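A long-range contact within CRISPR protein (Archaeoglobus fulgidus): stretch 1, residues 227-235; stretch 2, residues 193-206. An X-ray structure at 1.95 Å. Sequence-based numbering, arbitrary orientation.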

# COMPACT_ATOMS: atom_id res chain seq x y z
N LEU A 227 -21.03 -7.97 14.76
CA LEU A 227 -19.81 -8.74 14.91
C LEU A 227 -19.71 -9.76 13.78
O LEU A 227 -20.66 -10.49 13.54
CB LEU A 227 -19.84 -9.47 16.26
CG LEU A 227 -18.66 -10.41 16.52
CD1 LEU A 227 -17.35 -9.65 16.62
CD2 LEU A 227 -18.91 -11.25 17.77
N TYR A 228 -18.56 -9.80 13.08
CA TYR A 228 -18.34 -10.77 12.01
C TYR A 228 -17.17 -11.67 12.35
O TYR A 228 -16.21 -11.23 13.00
CB TYR A 228 -17.96 -10.07 10.69
CG TYR A 228 -19.09 -9.89 9.70
CD1 TYR A 228 -20.16 -9.09 9.99
CD2 TYR A 228 -19.06 -10.54 8.46
CE1 TYR A 228 -21.20 -8.91 9.08
CE2 TYR A 228 -20.08 -10.37 7.54
CZ TYR A 228 -21.15 -9.55 7.85
OH TYR A 228 -22.18 -9.38 6.94
N ARG A 229 -17.22 -12.91 11.88
CA ARG A 229 -16.02 -13.74 11.81
C ARG A 229 -15.49 -13.57 10.39
O ARG A 229 -16.27 -13.50 9.45
CB ARG A 229 -16.34 -15.21 12.10
CG ARG A 229 -16.90 -15.47 13.49
CD ARG A 229 -15.95 -15.01 14.61
NE ARG A 229 -14.65 -15.68 14.64
CZ ARG A 229 -14.36 -16.76 15.37
NH1 ARG A 229 -15.30 -17.32 16.13
NH2 ARG A 229 -13.15 -17.28 15.35
N ILE A 230 -14.17 -13.45 10.26
CA ILE A 230 -13.56 -13.16 8.96
C ILE A 230 -12.40 -14.10 8.73
O ILE A 230 -11.61 -14.37 9.65
CB ILE A 230 -13.04 -11.68 8.88
CG1 ILE A 230 -12.16 -11.36 10.09
CG2 ILE A 230 -14.22 -10.70 8.82
CD1 ILE A 230 -11.43 -10.01 10.02
N PRO A 231 -12.28 -14.63 7.51
CA PRO A 231 -11.17 -15.55 7.26
C PRO A 231 -9.87 -14.80 6.93
O PRO A 231 -9.90 -13.75 6.27
CB PRO A 231 -11.65 -16.33 6.04
CG PRO A 231 -12.47 -15.32 5.26
CD PRO A 231 -13.14 -14.46 6.33
N ILE A 232 -8.76 -15.35 7.41
CA ILE A 232 -7.44 -14.79 7.17
C ILE A 232 -6.57 -15.91 6.59
O ILE A 232 -6.26 -16.90 7.26
CB ILE A 232 -6.78 -14.27 8.46
CG1 ILE A 232 -7.69 -13.26 9.19
CG2 ILE A 232 -5.38 -13.73 8.17
CD1 ILE A 232 -7.66 -11.89 8.64
N MSE A 233 -6.22 -15.75 5.33
CA MSE A 233 -5.47 -16.74 4.59
C MSE A 233 -4.01 -16.70 5.04
O MSE A 233 -3.43 -15.62 5.15
CB MSE A 233 -5.56 -16.35 3.11
CG MSE A 233 -5.08 -17.35 2.11
SE MSE A 233 -5.63 -16.71 0.34
CE MSE A 233 -7.14 -17.93 0.05
N THR A 234 -3.43 -17.86 5.33
CA THR A 234 -2.03 -17.92 5.74
C THR A 234 -1.14 -18.54 4.67
O THR A 234 0.08 -18.50 4.76
CB THR A 234 -1.85 -18.71 7.05
OG1 THR A 234 -2.50 -19.98 6.95
CG2 THR A 234 -2.43 -17.94 8.22
N SER A 235 -1.76 -19.12 3.65
CA SER A 235 -1.03 -19.77 2.57
C SER A 235 -1.86 -19.68 1.31
O SER A 235 -3.10 -19.73 1.37
CB SER A 235 -0.77 -21.24 2.91
OG SER A 235 -0.52 -22.02 1.74
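Stretch 2 (193-206) SQRWEFEVYLNPFE

Residues 196-202 form a β-strand that runs antiparallel to strand 227-231, with 144° between their N-to-C directions and a closest axial approach of 4.4 Å. In this register Leu227 faces Val200, Arg229 faces Phe198 and Pro231 faces Trp196 as non-hydrogen-bonded pairs, whereas Tyr228-Glu199 and Ile230-Glu197 are hydrogen-bonded pairs. Tyr228 N donates to Glu199 O (2.9 Å) and Glu199 N to Tyr228 O (3.0 Å); Ile230 N reaches Glu197 O at 3.0 Å, and Glu197 N reaches Ile230 O at 2.8 Å. Beyond the strands, Ile232 N continues the ladder to Arg195 O (2.8 Å), although Arg195 has left the extended conformation, with φ/ψ of 86/86°.

Arg229 has the largest area covered by stretch 2 of any stretch 1 residue (100 Å²). With χ1, χ2 and χ3 all m, it curls back over stretch 2, laying its guanidinium flat on the Phe198 ring (centres 3.6 Å apart, planes at 17°). Phe198, also m at χ1 (-67°), turns its ring end toward stretch 1, where one face meets the guanidinium and the Arg229 CD methylene (CD 3.6 Å from the Phe198 ring centroid). The same fold leaves the guanidinium edge free for the backbone: NE of Arg229 donates to Glu197 O (3.2 Å) and NH2 of Arg229 to Trp196 O (3.0 Å), so that Glu197 O accepts from both Ile230 N and Arg229 NE. Leu227 CD1 packs at the edge of the Phe198 ring, 4.0 Å from Phe198 CD1. On this same face Trp196, χ1 m and χ2 87°, offers its six-membered ring to Pro231, whose CB lies 3.8 Å from the ring centroid.

On the other face, Tyr201 (χ1 m) directs its ring edge toward the face of Tyr228, with centroids 5.6 Å apart and planes at 72°. Tyr201 OH lies 3.6 Å from Ile230 CG2 and donates to Glu199 OE2 at 2.5 Å, tying the two stretch 2 side chains together. With χ1 p and χ2 t, the Ile230 side chain extends over stretch 2, bringing CD1 3.8 Å from Glu199 CB while Ile230 CG2 meets the edge of the Tyr201 ring.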

# COMPACT_ATOMS: atom_id res chain seq x y z
N SER A 193 -10.15 -25.13 8.61
CA SER A 193 -8.82 -24.62 8.28
C SER A 193 -8.64 -23.20 8.81
O SER A 193 -9.57 -22.38 8.79
CB SER A 193 -8.54 -24.69 6.78
OG SER A 193 -9.61 -24.15 6.06
N GLN A 194 -7.44 -22.95 9.30
CA GLN A 194 -7.21 -21.86 10.24
C GLN A 194 -7.12 -20.44 9.76
O GLN A 194 -6.85 -20.13 8.59
CB GLN A 194 -6.00 -22.13 11.13
CG GLN A 194 -6.35 -22.88 12.39
CD GLN A 194 -7.25 -22.08 13.31
OE1 GLN A 194 -7.57 -20.91 13.04
NE2 GLN A 194 -7.67 -22.70 14.41
N ARG A 195 -7.31 -19.62 10.78
CA ARG A 195 -7.39 -18.18 10.76
C ARG A 195 -8.79 -17.68 10.47
O ARG A 195 -9.17 -17.41 9.33
CB ARG A 195 -6.28 -17.56 9.94
CG ARG A 195 -4.95 -17.58 10.69
CD ARG A 195 -5.03 -16.71 11.94
NE ARG A 195 -4.27 -15.48 11.74
CZ ARG A 195 -4.44 -14.36 12.43
NH1 ARG A 195 -5.37 -14.28 13.38
NH2 ARG A 195 -3.69 -13.30 12.17
N TRP A 196 -9.55 -17.59 11.55
CA TRP A 196 -10.81 -16.89 11.59
C TRP A 196 -10.76 -15.84 12.70
O TRP A 196 -10.79 -16.17 13.90
CB TRP A 196 -11.95 -17.86 11.82
CG TRP A 196 -12.21 -18.70 10.60
CD1 TRP A 196 -11.59 -19.88 10.26
CD2 TRP A 196 -13.11 -18.39 9.54
NE1 TRP A 196 -12.09 -20.33 9.06
CE2 TRP A 196 -13.01 -19.43 8.59
CE3 TRP A 196 -14.01 -17.33 9.29
CZ2 TRP A 196 -13.78 -19.46 7.43
CZ3 TRP A 196 -14.76 -17.36 8.14
CH2 TRP A 196 -14.64 -18.41 7.22
N GLU A 197 -10.67 -14.58 12.31
CA GLU A 197 -10.60 -13.49 13.26
C GLU A 197 -12.00 -12.94 13.56
O GLU A 197 -12.99 -13.47 13.06
CB GLU A 197 -9.68 -12.40 12.73
CG GLU A 197 -8.27 -12.48 13.30
CD GLU A 197 -8.18 -11.85 14.67
OE1 GLU A 197 -7.05 -11.74 15.20
OE2 GLU A 197 -9.23 -11.46 15.24
N PHE A 198 -12.06 -11.92 14.41
CA PHE A 198 -13.29 -11.22 14.76
C PHE A 198 -13.13 -9.76 14.33
O PHE A 198 -12.04 -9.19 14.46
CB PHE A 198 -13.52 -11.20 16.28
CG PHE A 198 -13.80 -12.55 16.90
CD1 PHE A 198 -15.09 -12.92 17.22
CD2 PHE A 198 -12.76 -13.45 17.15
CE1 PHE A 198 -15.36 -14.16 17.78
CE2 PHE A 198 -13.02 -14.69 17.72
CZ PHE A 198 -14.31 -15.04 18.04
N GLU A 199 -14.20 -9.14 13.88
CA GLU A 199 -14.12 -7.74 13.52
C GLU A 199 -15.50 -7.12 13.66
O GLU A 199 -16.50 -7.74 13.30
CB GLU A 199 -13.58 -7.60 12.09
CG GLU A 199 -13.27 -6.17 11.65
CD GLU A 199 -12.00 -6.12 10.80
OE1 GLU A 199 -10.90 -6.11 11.39
OE2 GLU A 199 -12.12 -6.12 9.55
N VAL A 200 -15.58 -5.91 14.20
CA VAL A 200 -16.87 -5.24 14.39
C VAL A 200 -17.06 -4.12 13.39
O VAL A 200 -16.21 -3.23 13.29
CB VAL A 200 -17.04 -4.66 15.82
CG1 VAL A 200 -18.39 -3.96 15.96
CG2 VAL A 200 -16.87 -5.78 16.86
N TYR A 201 -18.17 -4.17 12.65
CA TYR A 201 -18.46 -3.22 11.57
C TYR A 201 -19.77 -2.49 11.83
O TYR A 201 -20.58 -2.94 12.63
CB TYR A 201 -18.64 -3.96 10.24
CG TYR A 201 -17.46 -4.79 9.77
CD1 TYR A 201 -17.56 -6.17 9.65
CD2 TYR A 201 -16.25 -4.20 9.44
CE1 TYR A 201 -16.49 -6.94 9.22
CE2 TYR A 201 -15.17 -4.95 9.02
CZ TYR A 201 -15.29 -6.33 8.91
OH TYR A 201 -14.22 -7.09 8.48
N LEU A 202 -19.99 -1.38 11.13
CA LEU A 202 -21.34 -0.84 10.99
C LEU A 202 -22.27 -1.87 10.32
O LEU A 202 -21.89 -2.55 9.35
CB LEU A 202 -21.33 0.49 10.21
CG LEU A 202 -20.54 1.65 10.84
CD1 LEU A 202 -20.52 2.88 9.93
CD2 LEU A 202 -21.09 2.01 12.23
N ASN A 203 -23.48 -2.00 10.86
CA ASN A 203 -24.43 -2.98 10.37
C ASN A 203 -24.92 -2.62 8.96
O ASN A 203 -25.45 -1.53 8.75
CB ASN A 203 -25.59 -3.09 11.37
CG ASN A 203 -26.61 -4.16 11.01
OD1 ASN A 203 -26.42 -4.92 10.06
ND2 ASN A 203 -27.69 -4.22 11.77
N PRO A 204 -24.72 -3.52 7.98
CA PRO A 204 -25.15 -3.13 6.63
C PRO A 204 -26.62 -3.43 6.37
O PRO A 204 -27.15 -3.04 5.34
CB PRO A 204 -24.28 -4.01 5.74
CG PRO A 204 -24.10 -5.28 6.55
CD PRO A 204 -24.03 -4.82 8.00
N PHE A 205 -27.26 -4.15 7.29
CA PHE A 205 -28.64 -4.57 7.09
C PHE A 205 -29.59 -3.50 7.58
O PHE A 205 -29.49 -3.04 8.72
CB PHE A 205 -28.91 -5.89 7.81
CG PHE A 205 -28.03 -7.00 7.35
CD1 PHE A 205 -28.12 -7.47 6.05
CD2 PHE A 205 -27.11 -7.57 8.20
CE1 PHE A 205 -27.30 -8.49 5.60
CE2 PHE A 205 -26.28 -8.59 7.75
CZ PHE A 205 -26.39 -9.05 6.45
N GLU A 206 -30.48 -3.07 6.70
CA GLU A 206 -31.50 -2.09 7.07
C GLU A 206 -32.86 -2.76 7.07
O GLU A 206 -33.09 -3.74 6.36
CB GLU A 206 -31.49 -0.91 6.09
CG GLU A 206 -30.14 -0.22 5.95
CD GLU A 206 -30.20 1.27 6.26
OE1 GLU A 206 -31.19 1.72 6.88
OE2 GLU A 206 -29.25 2.00 5.88